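Local coordinates for protein acetyl xylan esterase (Paenibacillus sp. R4, PDB 6AGQ) that probably removes acetyl groups from acetylated xylan, as a cold-active esterase of the alpha/beta-hydrolase fold, at residues 18-24 against 251-257; 40-46 against 57-63; 119-123 against 153-157; 264-268 against 316-320. All coordinates share one frame; numbering follows the deposited sequence.

Contact 1. Residues 18-24 against 251-257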
# COMPACT_ATOMS: atom_id res chain seq x y z
N LEU A 18 10.78 11.57 35.38
CA LEU A 18 9.49 12.25 35.36
C LEU A 18 9.63 13.70 34.81
O LEU A 18 10.62 14.37 34.99
CB LEU A 18 8.81 12.24 36.73
CG LEU A 18 8.47 10.85 37.29
CD1 LEU A 18 8.05 10.96 38.76
CD2 LEU A 18 7.37 10.18 36.47
N THR A 19 8.60 14.13 34.10
CA THR A 19 8.55 15.43 33.50
C THR A 19 7.57 16.33 34.23
O THR A 19 7.35 17.44 33.75
CB THR A 19 8.08 15.26 32.06
OG1 THR A 19 6.75 14.69 32.05
CG2 THR A 19 9.10 14.32 31.30
N ASN A 20 6.93 15.85 35.31
CA ASN A 20 6.05 16.75 36.06
C ASN A 20 6.80 18.01 36.54
O ASN A 20 7.89 17.93 37.10
CB ASN A 20 5.32 16.09 37.23
CG ASN A 20 6.21 15.22 38.15
OD1 ASN A 20 5.68 14.35 38.86
ND2 ASN A 20 7.52 15.45 38.16
N GLU A 21 6.22 19.18 36.25
CA GLU A 21 6.72 20.44 36.76
C GLU A 21 6.50 20.44 38.26
O GLU A 21 5.78 19.56 38.81
CB GLU A 21 5.91 21.59 36.17
CG GLU A 21 5.96 21.71 34.66
CD GLU A 21 7.25 22.31 34.17
OE1 GLU A 21 7.42 23.55 34.28
OE2 GLU A 21 8.11 21.56 33.66
N THR A 22 7.08 21.44 38.94
CA THR A 22 7.02 21.50 40.41
C THR A 22 5.61 21.68 40.92
O THR A 22 5.26 21.16 41.97
CB THR A 22 7.78 22.70 41.01
OG1 THR A 22 8.81 23.11 40.13
CG2 THR A 22 8.35 22.31 42.36
N ASP A 23 4.83 22.44 40.15
CA ASP A 23 3.45 22.76 40.48
C ASP A 23 2.39 21.78 39.88
O ASP A 23 1.20 22.14 39.77
CB ASP A 23 3.19 24.20 39.98
CG ASP A 23 2.92 24.25 38.47
OD1 ASP A 23 3.35 23.34 37.76
OD2 ASP A 23 2.28 25.18 37.98
N PHE A 24 2.78 20.55 39.51
CA PHE A 24 1.81 19.51 39.04
C PHE A 24 0.65 19.33 40.01
O PHE A 24 -0.53 19.40 39.57
CB PHE A 24 2.51 18.17 38.82
CG PHE A 24 1.68 17.09 38.15
CD1 PHE A 24 0.90 16.19 38.93
CD2 PHE A 24 1.79 16.86 36.78
CE1 PHE A 24 0.20 15.17 38.33
CE2 PHE A 24 1.10 15.79 36.18
CZ PHE A 24 0.32 14.94 36.96
N SER A 251 2.96 17.62 29.81
CA SER A 251 3.46 16.94 31.01
C SER A 251 2.42 16.83 32.18
O SER A 251 2.37 15.85 32.90
CB SER A 251 4.77 17.64 31.49
OG SER A 251 4.45 18.97 32.00
N TYR A 252 1.58 17.85 32.32
CA TYR A 252 0.46 17.84 33.28
C TYR A 252 -0.56 16.73 33.05
O TYR A 252 -1.27 16.36 33.99
CB TYR A 252 -0.27 19.18 33.28
CG TYR A 252 0.58 20.31 33.83
CD1 TYR A 252 0.64 20.56 35.21
CD2 TYR A 252 1.34 21.11 32.98
CE1 TYR A 252 1.43 21.59 35.71
CE2 TYR A 252 2.13 22.14 33.48
CZ TYR A 252 2.17 22.38 34.83
OH TYR A 252 2.99 23.39 35.31
N PHE A 253 -0.58 16.18 31.84
CA PHE A 253 -1.56 15.18 31.44
C PHE A 253 -0.92 13.83 31.13
O PHE A 253 -1.62 12.87 30.69
CB PHE A 253 -2.34 15.71 30.23
CG PHE A 253 -2.83 17.04 30.43
CD1 PHE A 253 -4.02 17.25 31.13
CD2 PHE A 253 -2.10 18.14 30.00
CE1 PHE A 253 -4.44 18.53 31.42
CE2 PHE A 253 -2.50 19.41 30.30
CZ PHE A 253 -3.70 19.60 30.96
N ASP A 254 0.38 13.71 31.37
CA ASP A 254 1.13 12.54 30.94
C ASP A 254 0.90 11.36 31.90
O ASP A 254 1.18 11.44 33.09
CB ASP A 254 2.62 12.86 30.81
CG ASP A 254 3.38 11.83 29.97
OD1 ASP A 254 3.29 10.60 30.26
OD2 ASP A 254 4.08 12.25 29.02
N GLY A 255 0.41 10.25 31.35
CA GLY A 255 0.16 9.04 32.15
C GLY A 255 1.34 8.53 32.97
O GLY A 255 1.16 7.96 34.03
N MET A 256 2.55 8.72 32.49
CA MET A 256 3.76 8.42 33.26
C MET A 256 3.85 9.23 34.59
O MET A 256 4.16 8.70 35.66
CB MET A 256 4.95 8.72 32.37
CG MET A 256 6.32 8.54 32.99
SD MET A 256 7.50 8.78 31.65
CE MET A 256 7.69 10.56 31.57
N ASN A 257 3.55 10.52 34.53
CA ASN A 257 3.42 11.31 35.75
C ASN A 257 2.21 10.94 36.61
O ASN A 257 2.33 11.04 37.84
CB ASN A 257 3.38 12.82 35.41
CG ASN A 257 4.64 13.27 34.74
OD1 ASN A 257 5.75 12.79 35.05
ND2 ASN A 257 4.50 14.20 33.80
O HOH W 1 3.63 18.97 34.68

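Contact 2. Residues 40-46 against 57-63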
# COMPACT_ATOMS: atom_id res chain seq x y z
N LEU A 40 -23.27 17.87 40.22
CA LEU A 40 -23.39 16.91 39.12
C LEU A 40 -24.66 17.06 38.30
O LEU A 40 -24.63 16.96 37.08
CB LEU A 40 -23.21 15.46 39.62
CG LEU A 40 -21.87 14.82 39.23
CD1 LEU A 40 -20.72 15.46 39.99
CD2 LEU A 40 -21.94 13.32 39.49
N HIS A 41 -25.77 17.32 38.98
CA HIS A 41 -27.11 17.39 38.37
C HIS A 41 -27.46 16.09 37.57
O HIS A 41 -28.17 16.15 36.53
CB HIS A 41 -27.29 18.64 37.50
CG HIS A 41 -27.33 19.93 38.24
ND1 HIS A 41 -27.91 20.07 39.49
CD2 HIS A 41 -26.95 21.18 37.87
CE1 HIS A 41 -27.83 21.33 39.87
NE2 HIS A 41 -27.26 22.03 38.90
N ALA A 42 -27.02 14.94 38.09
CA ALA A 42 -27.30 13.62 37.51
C ALA A 42 -28.80 13.41 37.15
O ALA A 42 -29.68 13.60 37.97
CB ALA A 42 -26.84 12.52 38.45
N GLN A 43 -29.07 13.07 35.89
CA GLN A 43 -30.37 12.59 35.47
C GLN A 43 -30.16 11.14 35.04
O GLN A 43 -29.16 10.78 34.39
CB GLN A 43 -30.98 13.41 34.34
CG GLN A 43 -31.15 14.93 34.57
CD GLN A 43 -31.46 15.69 33.26
OE1 GLN A 43 -30.66 16.52 32.80
NE2 GLN A 43 -32.62 15.38 32.63
N VAL A 44 -31.08 10.29 35.44
CA VAL A 44 -31.04 8.91 35.07
C VAL A 44 -32.42 8.51 34.47
O VAL A 44 -33.45 9.01 34.87
CB VAL A 44 -30.63 8.18 36.33
CG1 VAL A 44 -30.76 6.71 36.15
CG2 VAL A 44 -29.19 8.54 36.70
N ASN A 45 -32.45 7.58 33.55
CA ASN A 45 -33.70 7.17 32.87
C ASN A 45 -33.62 5.67 32.50
O ASN A 45 -32.75 5.29 31.73
CB ASN A 45 -33.79 8.06 31.60
CG ASN A 45 -34.79 7.59 30.60
OD1 ASN A 45 -35.72 6.86 30.91
ND2 ASN A 45 -34.61 8.04 29.36
N LEU A 46 -34.49 4.83 33.05
CA LEU A 46 -34.45 3.39 32.79
C LEU A 46 -34.79 3.11 31.33
O LEU A 46 -35.73 3.70 30.79
CB LEU A 46 -35.42 2.66 33.69
CG LEU A 46 -35.44 1.15 33.77
CD1 LEU A 46 -34.17 0.63 34.42
CD2 LEU A 46 -36.63 0.74 34.66
N ILE A 57 -30.73 -1.18 32.92
CA ILE A 57 -29.94 -0.28 32.04
C ILE A 57 -30.44 1.14 32.11
O ILE A 57 -31.58 1.37 31.75
CB ILE A 57 -29.99 -0.72 30.55
CG1 ILE A 57 -29.29 -2.07 30.38
CG2 ILE A 57 -29.36 0.32 29.61
CD1 ILE A 57 -29.87 -2.85 29.22
N TYR A 58 -29.57 2.09 32.51
CA TYR A 58 -29.92 3.48 32.59
C TYR A 58 -29.16 4.31 31.62
O TYR A 58 -27.96 4.18 31.47
CB TYR A 58 -29.64 4.01 33.98
CG TYR A 58 -30.45 3.30 35.06
CD1 TYR A 58 -31.70 3.77 35.43
CD2 TYR A 58 -29.97 2.14 35.64
CE1 TYR A 58 -32.44 3.12 36.43
CE2 TYR A 58 -30.69 1.46 36.60
CZ TYR A 58 -31.94 1.94 36.99
OH TYR A 58 -32.64 1.23 37.93
N ASP A 59 -29.88 5.18 30.95
CA ASP A 59 -29.38 6.23 30.19
C ASP A 59 -29.08 7.35 31.20
O ASP A 59 -29.90 7.69 32.04
CB ASP A 59 -30.48 6.66 29.19
CG ASP A 59 -29.92 7.48 28.06
OD1 ASP A 59 -28.70 7.71 28.10
OD2 ASP A 59 -30.69 7.90 27.15
N VAL A 60 -27.88 7.92 31.12
CA VAL A 60 -27.36 8.75 32.21
C VAL A 60 -26.76 10.02 31.59
O VAL A 60 -26.11 9.94 30.53
CB VAL A 60 -26.36 7.87 32.98
CG1 VAL A 60 -25.29 8.67 33.66
CG2 VAL A 60 -27.12 6.95 33.93
N VAL A 61 -27.02 11.17 32.23
CA VAL A 61 -26.35 12.46 31.93
C VAL A 61 -25.96 13.13 33.24
O VAL A 61 -26.74 13.11 34.23
CB VAL A 61 -27.18 13.35 30.96
CG1 VAL A 61 -28.56 13.69 31.49
CG2 VAL A 61 -26.41 14.62 30.62
N TYR A 62 -24.71 13.58 33.32
CA TYR A 62 -24.29 14.47 34.39
C TYR A 62 -23.53 15.66 33.82
O TYR A 62 -22.97 15.59 32.77
CB TYR A 62 -23.51 13.73 35.51
CG TYR A 62 -22.19 13.11 35.09
CD1 TYR A 62 -22.14 11.79 34.61
CD2 TYR A 62 -21.01 13.82 35.16
CE1 TYR A 62 -20.94 11.25 34.17
CE2 TYR A 62 -19.82 13.29 34.73
CZ TYR A 62 -19.77 11.99 34.27
OH TYR A 62 -18.55 11.47 33.83
N ASP A 63 -23.48 16.75 34.55
CA ASP A 63 -22.71 17.95 34.10
C ASP A 63 -21.19 17.79 34.37
O ASP A 63 -20.77 17.35 35.45
CB ASP A 63 -23.16 19.21 34.84
CG ASP A 63 -24.53 19.73 34.38
OD1 ASP A 63 -25.16 19.16 33.46
OD2 ASP A 63 -24.95 20.75 34.97

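Contact 3. Residues 119-123 against 153-157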
# COMPACT_ATOMS: atom_id res chain seq x y z
N ASP A 119 -19.23 8.90 27.44
CA ASP A 119 -18.64 9.67 26.35
C ASP A 119 -17.50 10.61 26.82
O ASP A 119 -17.60 11.23 27.85
CB ASP A 119 -19.66 10.58 25.76
CG ASP A 119 -20.77 9.88 24.91
OD1 ASP A 119 -20.63 8.70 24.44
OD2 ASP A 119 -21.78 10.60 24.67
N VAL A 120 -16.48 10.78 25.98
CA VAL A 120 -15.41 11.75 26.12
C VAL A 120 -15.89 12.91 25.26
O VAL A 120 -16.31 12.71 24.13
CB VAL A 120 -14.05 11.23 25.57
CG1 VAL A 120 -12.98 12.32 25.62
CG2 VAL A 120 -13.59 10.00 26.32
N ARG A 121 -15.87 14.09 25.84
CA ARG A 121 -16.49 15.27 25.31
C ARG A 121 -16.11 15.67 23.85
O ARG A 121 -14.95 15.72 23.47
CB ARG A 121 -16.26 16.41 26.28
CG ARG A 121 -14.80 16.70 26.52
CD ARG A 121 -14.62 18.09 27.02
NE ARG A 121 -15.34 18.22 28.27
CZ ARG A 121 -15.80 19.37 28.75
NH1 ARG A 121 -16.39 19.37 29.94
NH2 ARG A 121 -15.63 20.50 28.05
N GLY A 122 -17.10 15.84 22.99
CA GLY A 122 -16.80 16.22 21.64
C GLY A 122 -16.44 15.10 20.72
O GLY A 122 -16.24 15.36 19.56
N GLN A 123 -16.33 13.85 21.18
CA GLN A 123 -15.93 12.79 20.28
C GLN A 123 -17.12 12.11 19.56
O GLN A 123 -18.11 12.76 19.34
CB GLN A 123 -14.97 11.84 20.95
CG GLN A 123 -13.75 12.62 21.42
CD GLN A 123 -12.64 11.75 21.95
OE1 GLN A 123 -12.69 10.54 21.83
NE2 GLN A 123 -11.63 12.37 22.54
N TYR A 153 -7.49 20.82 25.93
CA TYR A 153 -8.57 19.80 25.82
C TYR A 153 -8.71 18.77 26.96
O TYR A 153 -9.80 18.55 27.55
CB TYR A 153 -8.38 19.02 24.53
CG TYR A 153 -9.40 17.96 24.26
CD1 TYR A 153 -10.70 18.32 23.87
CD2 TYR A 153 -9.09 16.65 24.41
CE1 TYR A 153 -11.67 17.36 23.61
CE2 TYR A 153 -10.04 15.68 24.17
CZ TYR A 153 -11.34 16.04 23.79
OH TYR A 153 -12.27 15.09 23.56
N TYR A 154 -7.59 18.17 27.35
CA TYR A 154 -7.67 17.07 28.30
C TYR A 154 -7.85 17.53 29.71
O TYR A 154 -8.13 16.67 30.57
CB TYR A 154 -6.56 16.00 28.15
CG TYR A 154 -6.78 15.03 26.97
CD1 TYR A 154 -7.73 13.98 27.05
CD2 TYR A 154 -6.00 15.13 25.81
CE1 TYR A 154 -7.96 13.12 25.98
CE2 TYR A 154 -6.18 14.25 24.75
CZ TYR A 154 -7.16 13.26 24.82
OH TYR A 154 -7.32 12.41 23.78
N LYS A 155 -7.80 18.84 29.99
CA LYS A 155 -8.09 19.26 31.34
C LYS A 155 -9.54 18.96 31.73
O LYS A 155 -9.78 18.24 32.66
CB LYS A 155 -7.78 20.72 31.59
CG LYS A 155 -7.93 21.11 33.05
CD LYS A 155 -7.73 22.62 33.27
CE LYS A 155 -9.02 23.33 33.49
NZ LYS A 155 -8.78 24.79 33.50
N GLN A 156 -10.50 19.51 31.00
CA GLN A 156 -11.88 19.22 31.25
C GLN A 156 -12.22 17.74 31.01
O GLN A 156 -13.07 17.20 31.73
CB GLN A 156 -12.81 20.15 30.45
CG GLN A 156 -12.89 21.56 31.02
CD GLN A 156 -13.69 21.63 32.33
OE1 GLN A 156 -14.61 20.84 32.55
NE2 GLN A 156 -13.30 22.54 33.20
N VAL A 157 -11.51 17.04 30.11
CA VAL A 157 -11.75 15.57 29.98
C VAL A 157 -11.44 14.82 31.27
O VAL A 157 -12.24 13.97 31.74
CB VAL A 157 -10.99 14.98 28.75
CG1 VAL A 157 -11.22 13.51 28.60
CG2 VAL A 157 -11.44 15.71 27.48

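Contact 4. Residues 264-268 against 316-320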
# COMPACT_ATOMS: atom_id res chain seq x y z
N ALA A 264 -3.67 2.35 43.86
CA ALA A 264 -4.42 1.25 43.34
C ALA A 264 -3.52 0.14 42.79
O ALA A 264 -2.46 0.40 42.28
CB ALA A 264 -5.43 1.74 42.24
N ARG A 265 -4.00 -1.09 42.94
CA ARG A 265 -3.45 -2.27 42.29
C ARG A 265 -3.78 -2.21 40.82
O ARG A 265 -4.92 -1.96 40.50
CB ARG A 265 -4.04 -3.55 42.94
CG ARG A 265 -3.60 -4.83 42.26
CD ARG A 265 -4.21 -6.10 42.89
NE ARG A 265 -4.03 -6.10 44.33
CZ ARG A 265 -2.99 -6.60 45.01
NH1 ARG A 265 -1.97 -7.24 44.42
NH2 ARG A 265 -3.02 -6.52 46.35
N THR A 266 -2.81 -2.47 39.94
CA THR A 266 -2.94 -2.21 38.49
C THR A 266 -2.62 -3.46 37.66
O THR A 266 -1.64 -4.17 37.98
CB THR A 266 -1.97 -1.12 38.06
OG1 THR A 266 -2.20 0.04 38.85
CG2 THR A 266 -2.15 -0.72 36.59
N LEU A 267 -3.46 -3.73 36.65
CA LEU A 267 -3.26 -4.79 35.65
C LEU A 267 -3.21 -4.09 34.33
O LEU A 267 -4.27 -3.62 33.81
CB LEU A 267 -4.42 -5.80 35.59
CG LEU A 267 -4.36 -6.86 34.45
CD1 LEU A 267 -3.21 -7.82 34.68
CD2 LEU A 267 -5.61 -7.68 34.32
N MET A 268 -2.01 -4.03 33.76
CA MET A 268 -1.78 -3.49 32.46
C MET A 268 -1.54 -4.50 31.33
O MET A 268 -0.68 -5.34 31.45
CB MET A 268 -0.61 -2.51 32.53
CG MET A 268 -0.53 -1.70 31.24
SD MET A 268 0.76 -0.48 31.12
CE MET A 268 0.44 0.62 32.51
N PHE A 316 -8.65 -11.09 37.45
CA PHE A 316 -8.10 -10.01 38.24
C PHE A 316 -9.13 -9.32 39.12
O PHE A 316 -8.90 -9.14 40.33
CB PHE A 316 -7.45 -9.02 37.26
CG PHE A 316 -6.71 -7.91 37.94
CD1 PHE A 316 -5.49 -8.16 38.54
CD2 PHE A 316 -7.21 -6.63 37.92
CE1 PHE A 316 -4.79 -7.14 39.19
CE2 PHE A 316 -6.52 -5.61 38.52
CZ PHE A 316 -5.31 -5.87 39.15
N ILE A 317 -10.24 -8.92 38.51
CA ILE A 317 -11.36 -8.32 39.21
C ILE A 317 -11.96 -9.26 40.27
O ILE A 317 -12.18 -8.85 41.42
CB ILE A 317 -12.42 -7.80 38.23
CG1 ILE A 317 -11.88 -6.49 37.65
CG2 ILE A 317 -13.78 -7.60 38.93
CD1 ILE A 317 -12.55 -6.05 36.39
N GLU A 318 -12.19 -10.52 39.89
CA GLU A 318 -12.73 -11.51 40.85
C GLU A 318 -11.79 -11.72 42.00
O GLU A 318 -12.25 -11.90 43.11
CB GLU A 318 -13.04 -12.85 40.17
CG GLU A 318 -14.49 -13.01 39.71
CD GLU A 318 -15.27 -13.86 40.69
OE1 GLU A 318 -15.10 -15.11 40.64
OE2 GLU A 318 -16.03 -13.29 41.52
N ALA A 319 -10.47 -11.73 41.75
CA ALA A 319 -9.53 -11.93 42.84
C ALA A 319 -9.36 -10.80 43.80
O ALA A 319 -9.06 -11.03 44.97
CB ALA A 319 -8.16 -12.31 42.27
N TYR A 320 -9.41 -9.57 43.31
CA TYR A 320 -8.92 -8.40 44.08
C TYR A 320 -9.93 -7.29 44.36
O TYR A 320 -9.70 -6.50 45.25
CB TYR A 320 -7.67 -7.79 43.40
CG TYR A 320 -6.46 -8.71 43.34
CD1 TYR A 320 -5.77 -9.06 44.50
CD2 TYR A 320 -6.00 -9.24 42.11
CE1 TYR A 320 -4.67 -9.92 44.45
CE2 TYR A 320 -4.91 -10.10 42.06
CZ TYR A 320 -4.26 -10.44 43.23
OH TYR A 320 -3.20 -11.28 43.17

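Contact 1. Residues 18-24 against 251-257
This is a contact between the loop 18-24 and the turn and first residues of helix 255-259 in an alpha/beta-hydrolase fold, built round one asparagine and one tyrosine. The loop 18-24 runs up to helix 24-36. Residues 251-254 form a type I beta turn that leads into helix 255-259. Asp254 N-caps that helix, its OD1 accepting from Met256 N. Asn257 reaches back from the helix and grips Thr19 twice. Its OD1 accepts from Thr19 N on a lone pair in the carbonyl plane, a bent bond of 142° at the hydrogen. Its ND2 gives one N-H to Thr19 OG1 at 2.9 Å and another to Ser251 O at 2.8 Å. Both acceptors lie near the amide plane, so the bonds fix the rotation of the group. Ser251 O also accepts from Asp254 N, which comes from the opposite face of its plane. The amide of Asn20 stacks on that of Asn257, planes 14° apart, and Asn20 OD1 is hydrogen-bonded to Arg261. Leu18 CD2 lies against Met256 CG, 4.0 Å away. The first torsion of Phe24 (chi1 -172°) sends its ring to the turn. Ser251 O sits at the ring edge. Phe24 CE2 comes within 3.3 Å of Tyr252 O, which accepts a hydrogen bond from Trp28. A water takes the N-H of Glu21 and donates to Ser251 OG, itself hydrogen-bonded to Arg248 O. The water lies over the centre of one Tyr252 face. Beyond that ring, Tyr252 OH donates to Asp23 OD1; the modelled length, 2.5 Å, is doubtful.

Contact 2. Residues 40-46 against 57-63
Leu46 lays its CD1 methyl over one face of the Tyr58 ring, 3.9 Å from the centroid and 26° off the ring normal. This CH-pi contact lies near one end of an antiparallel beta hairpin of strands 43-46 and 55-63. Strand 43-46 is the outermost on this side of the sheet within the chain. The strand segments run at 155° to each other. Leu46 and Tyr58 form a non-hydrogen-bonded pair. The Leu46 CG points opposite the backbone N, which carries its branch over the ring. Val44 and Val60 form the next such pair on the same face. Their CG2 methyls lie side by side, pointing the same way, 3.8 Å apart. The other face carries Gln43 with Val61 and Asn45 with Asp59. Here Val61 CG1 packs along Gln43, 3.7 Å from its CB. Both of these pairs are hydrogen-bonded. Gln43 N gives a nearly straight bond to Val61 O at 2.9 Å, and Val61 N returns one to Gln43 O. Asn45 N bonds to Asp59 O at a bent 133°, and the return bond from Asp59 N to Asn45 O is straighter. Before strand 43-46 begins, Leu40 O already accepts from Asp63 N at 2.8 Å. The ring of His41 meets Asp63 OD2 edge-on through CD2, almost perpendicular to the carboxylate. Asp59 is salt-bridged to Arg99, while Tyr62 OH donates to Asp160 O on helix 153-170. Main-chain bonds thus set the register, with apolar side chains packed on the Tyr58 face and mixed polar ones on the Val61 face.

Contact 3. Residues 119-123 against 153-157
Tyr153 points its hydroxyl from helix 153-170 into the turn 120-123, where two groups meet it at the edge of the ring. Its OH donates to Arg121 O at 2.8 Å, lying in the carbonyl plane. The same oxygen accepts from Gln123 NE2 at 3.0 Å. The Gln123 amide is turned only 13° from the ring plane, but Tyr153 OH lies 20° out of that amide's plane. A trans first torsion carries the Tyr153 ring across to the loop. Trp141 stacks on this ring. The turn is type II, closed by Gln123 N to Val120 O, with Gly122 at a positive phi. Val120 crosses the tyrosine at about a right angle, and its CG1 also meets Val157 CG1 at 3.7 Å. Arg121 slides past Val157 in the opposite direction, Arg121 CG to Val157 CG2 3.6 Å. Its chain then bends at chi3 and brings the guanidinium over Gln156. Gln156 CB sits over the centre of one guanidinium face, 3.5 Å from Arg121 CZ. The guanidinium and amide planes are about 50° apart. Arg121 makes salt bridges to Asp66, Asp129 and Asp160. Gln123 is tied by OE1 to Ser96 N and by NE2 to Gln186, which adjoins Ser185 of a probable nucleophile elbow. The loop follows strand 114-118 of the central sheet. The result is a buried join, polar at the Tyr153 hydroxyl and apolar at Val157. One phenol both gives and takes a bond, and three carboxylates would probably stabilise the positive charge on Arg121 in a protein interior.

Contact 4. Residues 264-268 against 316-320
Phe316 comes first on helix 309-320 and turns its ring face to strand 265-271. Leu267 CB sits over the centre of that face, 3.5 Å from the centroid and 8° off the normal, a CH-pi contact. The two side chains slide past each other in opposite directions, so Leu267 CD2 ends up beside Phe316 CB at 3.7 Å. Phe316 CZ also meets Arg265 CG at 3.7 Å. Leu203 and Leu205 of the neighbouring strand touch the same phenylalanine. One helical turn on, Ala319 places its CB over one face of the Tyr320 ring. Arg265 takes the opposite face. Its chain runs extended to CD and bends at chi3 (-50°), which lays the guanidinium flat on Tyr320, planes about 10° apart and centres 4.2 Å apart. The stack is off-centre: Arg265 NE lies 3.4 Å from Tyr320 CD1, while Arg265 CD covers the Tyr320 ring in a CH-pi contact. The helix segment runs nearly antiparallel to the strand segment, their axes 10.7 Å apart. This is helix-on-sheet packing of the alpha/beta-hydrolase fold. Apolar packing at the buried Phe316 therefore gives way to a cation-pi stack at the partly exposed helix end.

In the fold
Contacts 2 and 4 both reach the central sheet. Contact 2 pairs strands at one margin; it is only partly buried and has the most exposed residues. Contact 4 lays the last helix on a strand near the other margin, their centres about 28 Å apart. Contact 3 lies nearest the chain centre and is buried, with hydrogen bonds joining loop to helix. Contact 1 is partly buried, joins a loop to a turn and the start of a short helix, and relies on side-chain amide and phenol bonds. It touches contact 3 where Phe253 packs on Tyr154 and Lys155. Helix 153-170, which carries contact 3, also backs the hairpin of contact 2. Main-chain bonds dominate only in contact 2, whereas aromatic faces carry contact 4.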